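Local coordinates for protein Amuc_1102 (Akkermansia muciniphila, PDB 7DSZ) that is of unknown function but adopts an immunoglobulin-like fold related to archaeal type IV pilus proteins, consistent with a role in a pilus-like assembly, at residues Ile80-Pro85 against Lys121-Val126; Lys49-Phe54 against Leu115-Val120; Gln90-Tyr95 against Ser173-Leu178. All blocks are in the same frame, centred on the assembly; numbering follows the deposited sequence.

The three contacts are neighbours, their centres about 10 to 13 Å apart, and each touches the second subunit. Contacts 1 and 2 share helix 117-124: contact 2 fixes its start against strand 50-63, while contact 1 rests its last turn against the end of strand 70-83. Strands 70-83 and 91-104, neighbours in one sheet, join contacts 1 and 3. Contacts 2 and 3 are buried, contact 1 only partly so. Their chemistry differs: strand pairing and an indole packed on proline in contact 2, leucines and a tyrosine in contact 3, a small aliphatic patch and a proline on the helix end in contact 1. A water joins the backbones in contacts 1 and 3. L115 touches residues of both other contacts.

Contact 1 of 3, residues Ile80-Pro85 against Lys121-Val126; sequences IAVVNP and KRITGV
With CG1 anti to the carbonyl carbon (chi1 -70°) and CG2 anti to the backbone N, I123 lays both its branches against V82, whose CG1 is anti to the carbonyl carbon (chi1 -56°), leaving CG2 to meet I123 from the crowded position between backbone N and carbonyl carbon. The side chains cross at about a right angle: I123 CD1 lies 3.9 Å from V82 CG2, and I123 CG2 lies 4.0 Å from V82 CB. Valine suits the strand; the longer isoleucine spans the distance from helix 117-124. Beyond the strand, P85 suits the turn and sets its ring against the helix end, its CG 3.3 Å from R122 O and its CB 3.7 Å from I123 O. G125 follows the helix at positive phi, where a side chain would press on the preceding carbonyl O; its N hydrogen-bonds to K121 O. The guanidinium of R122 is engaged by D86 and by D72 of the second subunit. Between the backbones one water donates to V83 O and I123 O, 2.7 Å from each. Both carbonyls are acceptors, so the water supplies the donors between them; the rest is V82 packed on I123 and the proline ring on the helix-end carbonyls.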
ATOM      1  N   ILE C  80       9.536  18.264  -9.977  1.00 20.50           N
ATOM      2  CA  ILE C  80       9.128  18.295 -11.372  0.50 20.24           C
ATOM      3  C   ILE C  80       8.187  19.477 -11.564  1.00 21.15           C
ATOM      4  O   ILE C  80       7.241  19.659 -10.791  1.00 20.72           O
ATOM      5  CB  ILE C  80       8.468  16.970 -11.800  0.50 23.35           C
ATOM      6  CG1 ILE C  80       9.523  15.849 -11.809  0.50 22.70           C
ATOM      7  CG2 ILE C  80       7.811  17.113 -13.175  0.50 22.98           C
ATOM      8  CD1 ILE C  80       8.960  14.428 -11.758  0.50 22.65           C
ATOM      9  N   ALA C  81       8.461  20.281 -12.593  1.00 22.57           N
ATOM     10  CA  ALA C  81       7.671  21.470 -12.891  1.00 23.73           C
ATOM     11  C   ALA C  81       6.986  21.310 -14.239  1.00 18.84           C
ATOM     12  O   ALA C  81       7.624  20.937 -15.234  1.00 22.67           O
ATOM     13  CB  ALA C  81       8.555  22.729 -12.872  1.00 24.09           C
ATOM     14  N   VAL C  82       5.678  21.581 -14.263  1.00 23.53           N
ATOM     15  CA  VAL C  82       4.868  21.545 -15.472  1.00 23.89           C
ATOM     16  C   VAL C  82       3.997  22.797 -15.491  1.00 21.36           C
ATOM     17  O   VAL C  82       3.767  23.438 -14.462  1.00 26.33           O
ATOM     18  CB  VAL C  82       3.984  20.270 -15.562  1.00 24.02           C
ATOM     19  CG1 VAL C  82       4.842  19.012 -15.454  1.00 23.52           C
ATOM     20  CG2 VAL C  82       2.919  20.273 -14.460  1.00 22.64           C
ATOM     21  N   VAL C  83       3.505  23.136 -16.682  1.00 30.93           N
ATOM     22  CA  VAL C  83       2.549  24.232 -16.804  1.00 28.57           C
ATOM     23  C   VAL C  83       1.206  23.788 -16.244  1.00 27.38           C
ATOM     24  O   VAL C  83       0.704  22.711 -16.592  1.00 28.35           O
ATOM     25  CB  VAL C  83       2.411  24.667 -18.269  1.00 34.55           C
ATOM     26  CG1 VAL C  83       1.320  25.732 -18.401  1.00 32.58           C
ATOM     27  CG2 VAL C  83       3.747  25.176 -18.813  1.00 34.28           C
ATOM     28  N   ASN C  84       0.621  24.615 -15.366  1.00 29.26           N
ATOM     29  CA  ASN C  84      -0.720  24.364 -14.846  1.00 33.55           C
ATOM     30  C   ASN C  84      -1.694  24.356 -16.016  1.00 37.12           C
ATOM     31  O   ASN C  84      -1.906  25.398 -16.650  1.00 35.22           O
ATOM     32  CB  ASN C  84      -1.128  25.418 -13.813  1.00 31.30           C
ATOM     33  CG  ASN C  84      -2.424  25.065 -13.103  1.00 30.65           C
ATOM     34  OD1 ASN C  84      -3.185  24.226 -13.571  1.00 29.38           O
ATOM     35  ND2 ASN C  84      -2.677  25.705 -11.968  1.00 29.96           N
ATOM     36  N   PRO C  85      -2.295  23.208 -16.342  1.00 31.98           N
ATOM     37  CA  PRO C  85      -3.212  23.173 -17.489  1.00 27.29           C
ATOM     38  C   PRO C  85      -4.499  23.933 -17.247  1.00 29.86           C
ATOM     39  O   PRO C  85      -5.222  24.202 -18.212  1.00 36.31           O
ATOM     40  CB  PRO C  85      -3.474  21.674 -17.688  1.00 27.18           C
ATOM     41  CG  PRO C  85      -3.280  21.080 -16.316  1.00 24.41           C
ATOM     42  CD  PRO C  85      -2.188  21.896 -15.668  1.00 25.72           C
ATOM     43  N   LYS C 121      -2.459  12.924 -18.871  1.00 19.24           N
ATOM     44  CA  LYS C 121      -3.497  13.406 -19.778  1.00 22.70           C
ATOM     45  C   LYS C 121      -4.030  14.757 -19.324  1.00 26.62           C
ATOM     46  O   LYS C 121      -4.282  15.644 -20.150  1.00 23.79           O
ATOM     47  CB  LYS C 121      -4.630  12.384 -19.881  1.00 24.51           C
ATOM     48  CG  LYS C 121      -5.762  12.844 -20.817  1.00 29.56           C
ATOM     49  CD  LYS C 121      -6.745  11.728 -21.129  1.00 30.48           C
ATOM     50  CE  LYS C 121      -7.744  12.196 -22.191  1.00 45.77           C
ATOM     51  NZ  LYS C 121      -8.896  11.267 -22.325  1.00 47.39           N
ATOM     52  N   ARG C 122      -4.206  14.933 -18.011  1.00 20.69           N
ATOM     53  CA  ARG C 122      -4.654  16.222 -17.484  1.00 21.27           C
ATOM     54  C   ARG C 122      -3.651  17.329 -17.790  1.00 27.04           C
ATOM     55  O   ARG C 122      -4.038  18.446 -18.166  1.00 22.70           O
ATOM     56  CB  ARG C 122      -4.881  16.115 -15.979  1.00 20.11           C
ATOM     57  CG  ARG C 122      -5.472  17.381 -15.360  1.00 21.22           C
ATOM     58  CD  ARG C 122      -5.777  17.201 -13.895  1.00 19.02           C
ATOM     59  NE  ARG C 122      -6.393  18.418 -13.375  1.00 21.33           N
ATOM     60  CZ  ARG C 122      -6.411  18.767 -12.096  1.00 26.64           C
ATOM     61  NH1 ARG C 122      -5.876  17.965 -11.179  1.00 21.13           N
ATOM     62  NH2 ARG C 122      -6.966  19.919 -11.732  1.00 28.25           N
ATOM     63  N   ILE C 123      -2.355  17.044 -17.637  1.00 21.73           N
ATOM     64  CA  ILE C 123      -1.332  18.069 -17.863  1.00 22.79           C
ATOM     65  C   ILE C 123      -1.248  18.431 -19.341  1.00 25.05           C
ATOM     66  O   ILE C 123      -1.167  19.612 -19.702  1.00 27.02           O
ATOM     67  CB  ILE C 123       0.037  17.600 -17.330  1.00 21.31           C
ATOM     68  CG1 ILE C 123       0.042  17.563 -15.800  1.00 20.15           C
ATOM     69  CG2 ILE C 123       1.156  18.547 -17.826  1.00 23.62           C
ATOM     70  CD1 ILE C 123       1.262  16.795 -15.215  1.00 21.06           C
ATOM     71  N   THR C 124      -1.268  17.431 -20.217  1.00 24.75           N
ATOM     72  CA  THR C 124      -0.930  17.638 -21.618  1.00 30.56           C
ATOM     73  C   THR C 124      -2.140  17.732 -22.529  1.00 33.03           C
ATOM     74  O   THR C 124      -2.003  18.220 -23.654  1.00 34.98           O
ATOM     75  CB  THR C 124      -0.044  16.502 -22.135  1.00 28.59           C
ATOM     76  OG1 THR C 124      -0.808  15.295 -22.214  1.00 26.24           O
ATOM     77  CG2 THR C 124       1.157  16.300 -21.219  1.00 28.79           C
ATOM     78  N   GLY C 125      -3.303  17.259 -22.080  1.00 28.48           N
ATOM     79  CA  GLY C 125      -4.497  17.269 -22.890  1.00 33.08           C
ATOM     80  C   GLY C 125      -4.690  16.047 -23.753  1.00 36.88           C
ATOM     81  O   GLY C 125      -5.744  15.917 -24.387  1.00 39.06           O
ATOM     82  N   VAL C 126      -3.715  15.143 -23.810  1.00 34.11           N
ATOM     83  CA  VAL C 126      -3.829  13.956 -24.648  1.00 40.52           C
ATOM     84  C   VAL C 126      -3.224  12.768 -23.913  1.00 37.50           C
ATOM     85  O   VAL C 126      -2.232  12.901 -23.187  1.00 31.15           O
ATOM     86  CB  VAL C 126      -3.164  14.163 -26.031  1.00 43.37           C
ATOM     87  CG1 VAL C 126      -1.641  14.229 -25.918  1.00 41.64           C
ATOM     88  CG2 VAL C 126      -3.597  13.071 -27.006  1.00 53.45           C
TER
HETATM   89  O   HOH W   1      -0.099  22.055 -19.075  1.00 31.78           O

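Contact 2 of 3, residues Lys49-Phe54 against Leu115-Val120; sequences KKWADF and LSPSSV
The indole of W51 carries P117 and S116 on one face: P117 CD stands 3.4 Å from the centroid of the five-membered ring, 12° off its normal, and S116 CA lies over the six-membered ring, both as CH-pi contacts. F185 meets the same indole edge-to-face, and the ring of F54 receives L115 CD1 at its edge, 4.1 Å from CE2. The setting is the place where an antiparallel sheet of the immunoglobulin-like fold passes into a helix, strand 109-115 pairing with strand 50-63 just before helix 117-124 begins. A52 and L115 form a hydrogen-bonded antiparallel pair: A52 N donates a hydrogen bond to L115 O, and L115 N donates one to A52 O along a lone pair, both at 3.0 Å. The small side chain of A52 lets L115 and the helix residue V120 come close over it, its CB 3.9 Å from L115 CB and 3.8 Å from V120 CG2, so the first turn of the helix packs on the strand. Proline fits at 117 because an opening helix turn needs no N-H there, and its CD, polarised by the neighbouring N, offers C-H to the electron-rich indole. P117 CB also touches K49 CB at 3.8 Å, while the amine of K49 leaves to pair with E127. S116 is the N-cap, and the hydroxyl of its short side chain, which also bonds to E195 of the second subunit, receives the N-H of S119, with 3.1 Å from S119 N to S116 OG and an angle of 164° at the hydrogen.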
ATOM      1  N   LYS C  49      -2.675   1.990 -20.087  1.00 43.99           N
ATOM      2  CA  LYS C  49      -2.237   3.232 -20.700  1.00 42.89           C
ATOM      3  C   LYS C  49      -0.795   3.527 -20.290  1.00 33.86           C
ATOM      4  O   LYS C  49      -0.184   2.803 -19.495  1.00 31.89           O
ATOM      5  CB  LYS C  49      -3.169   4.385 -20.309  1.00 40.36           C
ATOM      6  CG  LYS C  49      -4.584   4.248 -20.847  1.00 52.11           C
ATOM      7  CD  LYS C  49      -5.372   5.533 -20.634  1.00 48.53           C
ATOM      8  CE  LYS C  49      -6.835   5.372 -21.047  1.00 63.00           C
ATOM      9  NZ  LYS C  49      -6.996   5.030 -22.492  1.00 61.32           N
ATOM     10  N   LYS C  50      -0.259   4.625 -20.816  1.00 35.10           N
ATOM     11  CA  LYS C  50       1.140   4.961 -20.594  1.00 27.78           C
ATOM     12  C   LYS C  50       1.324   5.849 -19.367  1.00 24.98           C
ATOM     13  O   LYS C  50       0.720   6.923 -19.246  1.00 24.14           O
ATOM     14  CB  LYS C  50       1.743   5.620 -21.832  1.00 28.63           C
ATOM     15  CG  LYS C  50       2.025   4.621 -22.953  1.00 26.02           C
ATOM     16  CD  LYS C  50       2.800   5.324 -24.081  1.00 40.80           C
ATOM     17  CE  LYS C  50       2.968   4.439 -25.315  1.00 42.89           C
ATOM     18  NZ  LYS C  50       3.888   3.294 -25.077  1.00 50.25           N
ATOM     19  N   TRP C  51       2.187   5.387 -18.474  1.00 23.99           N
ATOM     20  CA  TRP C  51       2.620   6.111 -17.299  1.00 17.40           C
ATOM     21  C   TRP C  51       3.869   6.924 -17.617  1.00 17.69           C
ATOM     22  O   TRP C  51       4.679   6.537 -18.456  1.00 19.59           O
ATOM     23  CB  TRP C  51       2.944   5.114 -16.185  1.00 19.76           C
ATOM     24  CG  TRP C  51       1.754   4.459 -15.596  1.00 17.97           C
ATOM     25  CD1 TRP C  51       0.865   3.613 -16.216  1.00 19.77           C
ATOM     26  CD2 TRP C  51       1.327   4.579 -14.248  1.00 16.69           C
ATOM     27  NE1 TRP C  51      -0.115   3.231 -15.322  1.00 21.38           N
ATOM     28  CE2 TRP C  51       0.157   3.808 -14.105  1.00 20.38           C
ATOM     29  CE3 TRP C  51       1.806   5.301 -13.147  1.00 19.91           C
ATOM     30  CZ2 TRP C  51      -0.534   3.727 -12.903  1.00 21.87           C
ATOM     31  CZ3 TRP C  51       1.115   5.216 -11.949  1.00 22.44           C
ATOM     32  CH2 TRP C  51      -0.037   4.432 -11.838  1.00 21.04           C
ATOM     33  N   ALA C  52       4.032   8.049 -16.922  1.00 17.22           N
ATOM     34  CA  ALA C  52       5.305   8.768 -16.940  1.00 17.90           C
ATOM     35  C   ALA C  52       6.242   8.125 -15.924  1.00 20.15           C
ATOM     36  O   ALA C  52       5.925   8.068 -14.730  1.00 19.39           O
ATOM     37  CB  ALA C  52       5.106  10.246 -16.610  1.00 18.77           C
ATOM     38  N   ASP C  53       7.379   7.626 -16.389  1.00 16.82           N
ATOM     39  CA  ASP C  53       8.355   6.960 -15.529  1.00 16.12           C
ATOM     40  C   ASP C  53       9.638   7.776 -15.594  1.00 16.26           C
ATOM     41  O   ASP C  53      10.329   7.761 -16.617  1.00 19.49           O
ATOM     42  CB  ASP C  53       8.561   5.515 -16.005  1.00 17.23           C
ATOM     43  CG  ASP C  53       9.705   4.794 -15.307  1.00 19.97           C
ATOM     44  OD1 ASP C  53      10.283   5.306 -14.326  1.00 18.61           O
ATOM     45  OD2 ASP C  53       9.989   3.670 -15.747  1.00 19.73           O
ATOM     46  N   PHE C  54       9.934   8.509 -14.516  1.00 15.20           N
ATOM     47  CA  PHE C  54      11.134   9.332 -14.437  1.00 17.99           C
ATOM     48  C   PHE C  54      12.239   8.486 -13.828  1.00 19.41           C
ATOM     49  O   PHE C  54      12.086   7.992 -12.713  1.00 18.40           O
ATOM     50  CB  PHE C  54      10.897  10.583 -13.585  1.00 16.86           C
ATOM     51  CG  PHE C  54       9.884  11.542 -14.158  1.00 17.63           C
ATOM     52  CD1 PHE C  54      10.289  12.578 -14.999  1.00 19.74           C
ATOM     53  CD2 PHE C  54       8.541  11.437 -13.832  1.00 18.56           C
ATOM     54  CE1 PHE C  54       9.343  13.490 -15.523  1.00 22.26           C
ATOM     55  CE2 PHE C  54       7.602  12.321 -14.350  1.00 21.06           C
ATOM     56  CZ  PHE C  54       8.011  13.356 -15.192  1.00 23.70           C
ATOM     57  N   LEU C 115       4.247   9.500 -12.721  1.00 17.35           N
ATOM     58  CA  LEU C 115       2.941  10.144 -12.808  1.00 17.31           C
ATOM     59  C   LEU C 115       1.963   9.199 -13.500  1.00 17.65           C
ATOM     60  O   LEU C 115       2.319   8.518 -14.468  1.00 18.13           O
ATOM     61  CB  LEU C 115       3.025  11.481 -13.573  1.00 17.57           C
ATOM     62  CG  LEU C 115       3.663  12.653 -12.826  1.00 20.12           C
ATOM     63  CD1 LEU C 115       3.851  13.831 -13.814  1.00 18.18           C
ATOM     64  CD2 LEU C 115       2.862  13.087 -11.558  1.00 17.05           C
ATOM     65  N   SER C 116       0.724   9.155 -13.004  1.00 15.01           N
ATOM     66  CA  SER C 116      -0.282   8.262 -13.548  1.00 16.31           C
ATOM     67  C   SER C 116      -0.705   8.701 -14.951  1.00 17.58           C
ATOM     68  O   SER C 116      -0.474   9.846 -15.351  1.00 18.91           O
ATOM     69  CB  SER C 116      -1.515   8.253 -12.646  1.00 17.92           C
ATOM     70  OG  SER C 116      -2.154   9.524 -12.731  1.00 17.48           O
ATOM     71  N   PRO C 117      -1.359   7.813 -15.703  1.00 17.58           N
ATOM     72  CA  PRO C 117      -1.902   8.242 -17.006  1.00 17.81           C
ATOM     73  C   PRO C 117      -2.861   9.413 -16.892  1.00 20.80           C
ATOM     74  O   PRO C 117      -2.845  10.297 -17.755  1.00 22.29           O
ATOM     75  CB  PRO C 117      -2.594   6.979 -17.528  1.00 24.42           C
ATOM     76  CG  PRO C 117      -1.835   5.841 -16.874  1.00 22.38           C
ATOM     77  CD  PRO C 117      -1.530   6.360 -15.482  1.00 18.11           C
ATOM     78  N   SER C 118      -3.672   9.476 -15.834  1.00 18.88           N
ATOM     79  CA  SER C 118      -4.611  10.595 -15.744  1.00 19.67           C
ATOM     80  C   SER C 118      -3.900  11.902 -15.415  1.00 21.77           C
ATOM     81  O   SER C 118      -4.298  12.962 -15.914  1.00 19.86           O
ATOM     82  CB  SER C 118      -5.714  10.283 -14.722  1.00 20.09           C
ATOM     83  OG  SER C 118      -5.230  10.260 -13.388  1.00 20.37           O
ATOM     84  N   SER C 119      -2.827  11.858 -14.616  1.00 16.51           N
ATOM     85  CA  SER C 119      -2.024  13.059 -14.412  1.00 16.05           C
ATOM     86  C   SER C 119      -1.417  13.537 -15.732  1.00 20.50           C
ATOM     87  O   SER C 119      -1.414  14.740 -16.024  1.00 18.93           O
ATOM     88  CB  SER C 119      -0.921  12.799 -13.380  1.00 18.95           C
ATOM     89  OG  SER C 119      -1.405  12.846 -12.045  1.00 18.84           O
ATOM     90  N   VAL C 120      -0.894  12.611 -16.542  1.00 19.89           N
ATOM     91  CA  VAL C 120      -0.267  13.002 -17.810  1.00 20.09           C
ATOM     92  C   VAL C 120      -1.304  13.579 -18.766  1.00 20.09           C
ATOM     93  O   VAL C 120      -1.072  14.612 -19.412  1.00 22.11           O
ATOM     94  CB  VAL C 120       0.474  11.810 -18.439  1.00 20.27           C
ATOM     95  CG1 VAL C 120       0.986  12.167 -19.842  1.00 23.05           C
ATOM     96  CG2 VAL C 120       1.613  11.369 -17.524  1.00 17.87           C
TER

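Contact 3 of 3, residues Gln90-Tyr95 against Ser173-Leu178; sequences QYLKLY and SYYPLL
The touching parts, L92-Y95 of strand 91-104 and Y174-L177 of the irregular segment 173-178, run 48° apart, and no direct backbone hydrogen bond joins them, the closest CA atoms being those of Y95 and L177 at 6.7 Å. L92 and L94, two residues apart on the strand, both point their side chains toward the loop. L92 brings CD1 to 3.4 Å from CE1 of Y175, the leucine crossing the tyrosine at about a right angle and meeting its ring obliquely. Y175 is placed by left-handed helical backbone angles (phi 46°, psi 59°), and its long ring reaches from the loop to the helix 117-124 residues R122 and I123 as well as to P85. L94, with CG anti to the carbonyl carbon, sets its forked end over the backbone of the loop: CD1 lies 3.8 Å from Y175 O and CD2 lies 4.0 Å from Y174 O. Its CB meets L177 CD1 at 3.8 Å, so one leucine touches the loop at two places. An alanine here would remove both methyl branches and would probably loosen the packing around Y175, keeping little more than the contact of CB with L177. One water serves the polar backbone, donating to Y95 O at 2.8 Å and accepting from L177 N at 3.0 Å. L177 also packs on I80 and on L115, which belong to different sheets. While Y175 packs between strand 91-104 and helix 117-124, L177 bridging the two sheets is in keeping with the hydrophobic core of an immunoglobulin-like beta-sandwich.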
ATOM      1  N   GLN C  90       0.828  29.986 -14.830  1.00 48.87           N
ATOM      2  CA  GLN C  90       1.677  29.537 -13.738  1.00 43.69           C
ATOM      3  C   GLN C  90       2.176  28.115 -13.969  1.00 38.82           C
ATOM      4  O   GLN C  90       1.653  27.360 -14.799  1.00 33.14           O
ATOM      5  CB  GLN C  90       0.949  29.615 -12.390  1.00 43.71           C
ATOM      6  CG  GLN C  90      -0.178  28.627 -12.228  1.00 42.88           C
ATOM      7  CD  GLN C  90      -0.858  28.733 -10.875  1.00 52.18           C
ATOM      8  OE1 GLN C  90      -1.530  27.800 -10.433  1.00 46.35           O
ATOM      9  NE2 GLN C  90      -0.689  29.872 -10.213  1.00 47.01           N
ATOM     10  N   TYR C  91       3.215  27.769 -13.215  1.00 38.16           N
ATOM     11  CA  TYR C  91       3.777  26.428 -13.191  1.00 33.25           C
ATOM     12  C   TYR C  91       3.343  25.714 -11.922  1.00 30.71           C
ATOM     13  O   TYR C  91       3.171  26.333 -10.866  1.00 33.84           O
ATOM     14  CB  TYR C  91       5.312  26.457 -13.249  1.00 33.43           C
ATOM     15  CG  TYR C  91       5.891  26.960 -14.548  1.00 35.97           C
ATOM     16  CD1 TYR C  91       5.905  26.159 -15.673  1.00 33.11           C
ATOM     17  CD2 TYR C  91       6.446  28.233 -14.643  1.00 45.25           C
ATOM     18  CE1 TYR C  91       6.438  26.607 -16.863  1.00 42.50           C
ATOM     19  CE2 TYR C  91       6.991  28.687 -15.833  1.00 43.05           C
ATOM     20  CZ  TYR C  91       6.980  27.868 -16.940  1.00 46.60           C
ATOM     21  OH  TYR C  91       7.507  28.300 -18.134  1.00 52.81           O
ATOM     22  N   LEU C  92       3.186  24.394 -12.030  1.00 29.16           N
ATOM     23  CA  LEU C  92       2.975  23.530 -10.878  1.00 25.33           C
ATOM     24  C   LEU C  92       4.297  22.866 -10.514  1.00 22.06           C
ATOM     25  O   LEU C  92       4.985  22.348 -11.388  1.00 26.90           O
ATOM     26  CB  LEU C  92       1.923  22.460 -11.183  1.00 24.77           C
ATOM     27  CG  LEU C  92       0.533  23.027 -11.477  1.00 27.99           C
ATOM     28  CD1 LEU C  92      -0.440  21.911 -11.819  1.00 29.45           C
ATOM     29  CD2 LEU C  92       0.044  23.852 -10.282  1.00 27.88           C
ATOM     30  N   LYS C  93       4.644  22.893  -9.238  1.00 26.90           N
ATOM     31  CA  LYS C  93       5.823  22.194  -8.740  1.00 26.73           C
ATOM     32  C   LYS C  93       5.360  20.938  -8.016  1.00 21.71           C
ATOM     33  O   LYS C  93       4.644  21.022  -7.012  1.00 24.84           O
ATOM     34  CB  LYS C  93       6.652  23.086  -7.820  1.00 26.38           C
ATOM     35  CG  LYS C  93       7.909  22.408  -7.292  1.00 27.17           C
ATOM     36  CD  LYS C  93       8.900  23.406  -6.706  1.00 30.95           C
ATOM     37  CE  LYS C  93       8.295  24.157  -5.527  1.00 29.33           C
ATOM     38  NZ  LYS C  93       9.252  25.156  -4.949  1.00 32.53           N
ATOM     39  N   LEU C  94       5.750  19.781  -8.546  1.00 22.56           N
ATOM     40  CA  LEU C  94       5.398  18.483  -7.990  1.00 19.92           C
ATOM     41  C   LEU C  94       6.597  17.938  -7.226  1.00 20.82           C
ATOM     42  O   LEU C  94       7.727  17.995  -7.720  1.00 20.82           O
ATOM     43  CB  LEU C  94       5.001  17.511  -9.100  1.00 20.13           C
ATOM     44  CG  LEU C  94       4.062  18.075 -10.164  1.00 23.30           C
ATOM     45  CD1 LEU C  94       3.704  16.958 -11.141  1.00 21.48           C
ATOM     46  CD2 LEU C  94       2.805  18.701  -9.531  1.00 21.44           C
ATOM     47  N   TYR C  95       6.351  17.417  -6.031  1.00 19.00           N
ATOM     48  CA  TYR C  95       7.427  17.001  -5.141  1.00 18.73           C
ATOM     49  C   TYR C  95       7.193  15.587  -4.642  1.00 20.46           C
ATOM     50  O   TYR C  95       6.057  15.209  -4.336  1.00 22.01           O
ATOM     51  CB  TYR C  95       7.516  17.939  -3.951  1.00 21.52           C
ATOM     52  CG  TYR C  95       8.444  17.503  -2.831  1.00 20.28           C
ATOM     53  CD1 TYR C  95       9.819  17.719  -2.925  1.00 22.58           C
ATOM     54  CD2 TYR C  95       7.948  16.939  -1.662  1.00 24.34           C
ATOM     55  CE1 TYR C  95      10.679  17.367  -1.889  1.00 21.53           C
ATOM     56  CE2 TYR C  95       8.803  16.576  -0.619  1.00 26.01           C
ATOM     57  CZ  TYR C  95      10.166  16.786  -0.755  1.00 25.81           C
ATOM     58  OH  TYR C  95      11.013  16.446   0.266  1.00 31.84           O
ATOM     59  N   SER C 173       0.008  19.133  -3.923  1.00 27.13           N
ATOM     60  CA  SER C 173       0.004  17.697  -3.688  1.00 27.43           C
ATOM     61  C   SER C 173      -0.924  16.963  -4.642  1.00 29.01           C
ATOM     62  O   SER C 173      -0.935  15.725  -4.657  1.00 25.84           O
ATOM     63  CB  SER C 173      -0.384  17.398  -2.236  1.00 37.56           C
ATOM     64  OG  SER C 173       0.686  17.736  -1.367  1.00 43.16           O
ATOM     65  N   TYR C 174      -1.701  17.696  -5.432  1.00 26.48           N
ATOM     66  CA  TYR C 174      -2.438  17.083  -6.519  1.00 21.04           C
ATOM     67  C   TYR C 174      -1.458  16.747  -7.637  1.00 22.20           C
ATOM     68  O   TYR C 174      -0.269  17.075  -7.566  1.00 24.37           O
ATOM     69  CB  TYR C 174      -3.564  18.018  -6.959  1.00 25.43           C
ATOM     70  CG  TYR C 174      -4.611  18.164  -5.875  1.00 26.39           C
ATOM     71  CD1 TYR C 174      -5.193  17.036  -5.304  1.00 25.69           C
ATOM     72  CD2 TYR C 174      -4.994  19.416  -5.402  1.00 30.41           C
ATOM     73  CE1 TYR C 174      -6.142  17.151  -4.310  1.00 27.72           C
ATOM     74  CE2 TYR C 174      -5.944  19.536  -4.402  1.00 29.44           C
ATOM     75  CZ  TYR C 174      -6.511  18.396  -3.862  1.00 32.99           C
ATOM     76  OH  TYR C 174      -7.460  18.478  -2.869  1.00 40.10           O
ATOM     77  N   TYR C 175      -1.941  16.099  -8.692  1.00 19.00           N
ATOM     78  CA  TYR C 175      -1.062  15.471  -9.676  1.00 19.47           C
ATOM     79  C   TYR C 175       0.036  14.688  -8.950  1.00 24.05           C
ATOM     80  O   TYR C 175       1.223  15.001  -9.090  1.00 19.25           O
ATOM     81  CB  TYR C 175      -0.431  16.492 -10.611  1.00 21.48           C
ATOM     82  CG  TYR C 175      -1.364  17.431 -11.321  1.00 22.83           C
ATOM     83  CD1 TYR C 175      -1.893  18.549 -10.673  1.00 23.47           C
ATOM     84  CD2 TYR C 175      -1.650  17.246 -12.656  1.00 18.44           C
ATOM     85  CE1 TYR C 175      -2.727  19.434 -11.342  1.00 23.42           C
ATOM     86  CE2 TYR C 175      -2.468  18.125 -13.337  1.00 21.33           C
ATOM     87  CZ  TYR C 175      -3.007  19.206 -12.673  1.00 22.08           C
ATOM     88  OH  TYR C 175      -3.823  20.073 -13.362  1.00 24.64           O
ATOM     89  N   PRO C 176      -0.329  13.717  -8.120  1.00 21.02           N
ATOM     90  CA  PRO C 176       0.653  13.176  -7.172  1.00 21.43           C
ATOM     91  C   PRO C 176       1.751  12.377  -7.865  1.00 18.93           C
ATOM     92  O   PRO C 176       1.491  11.525  -8.721  1.00 16.90           O
ATOM     93  CB  PRO C 176      -0.191  12.292  -6.240  1.00 23.21           C
ATOM     94  CG  PRO C 176      -1.453  12.018  -6.977  1.00 26.74           C
ATOM     95  CD  PRO C 176      -1.681  13.154  -7.930  1.00 18.97           C
ATOM     96  N   LEU C 177       2.984  12.692  -7.495  1.00 18.58           N
ATOM     97  CA  LEU C 177       4.126  11.874  -7.861  1.00 19.26           C
ATOM     98  C   LEU C 177       4.111  10.620  -7.013  1.00 20.05           C
ATOM     99  O   LEU C 177       3.889  10.687  -5.802  1.00 21.57           O
ATOM    100  CB  LEU C 177       5.417  12.639  -7.612  1.00 20.54           C
ATOM    101  CG  LEU C 177       5.823  13.612  -8.706  1.00 23.51           C
ATOM    102  CD1 LEU C 177       7.047  14.396  -8.233  1.00 22.35           C
ATOM    103  CD2 LEU C 177       6.109  12.815  -9.974  1.00 21.04           C
ATOM    104  N   LEU C 178       4.352   9.475  -7.643  1.00 17.34           N
ATOM    105  CA  LEU C 178       4.228   8.199  -6.966  1.00 16.51           C
ATOM    106  C   LEU C 178       5.578   7.497  -6.945  1.00 18.95           C
ATOM    107  O   LEU C 178       6.364   7.624  -7.884  1.00 16.71           O
ATOM    108  CB  LEU C 178       3.225   7.324  -7.679  1.00 14.19           C
ATOM    109  CG  LEU C 178       1.847   7.988  -7.815  1.00 18.10           C
ATOM    110  CD1 LEU C 178       0.992   7.205  -8.807  1.00 20.48           C
ATOM    111  CD2 LEU C 178       1.190   7.992  -6.459  1.00 22.33           C
TER
HETATM  112  O   HOH W   2       3.492  14.704  -5.370  1.00 23.00           O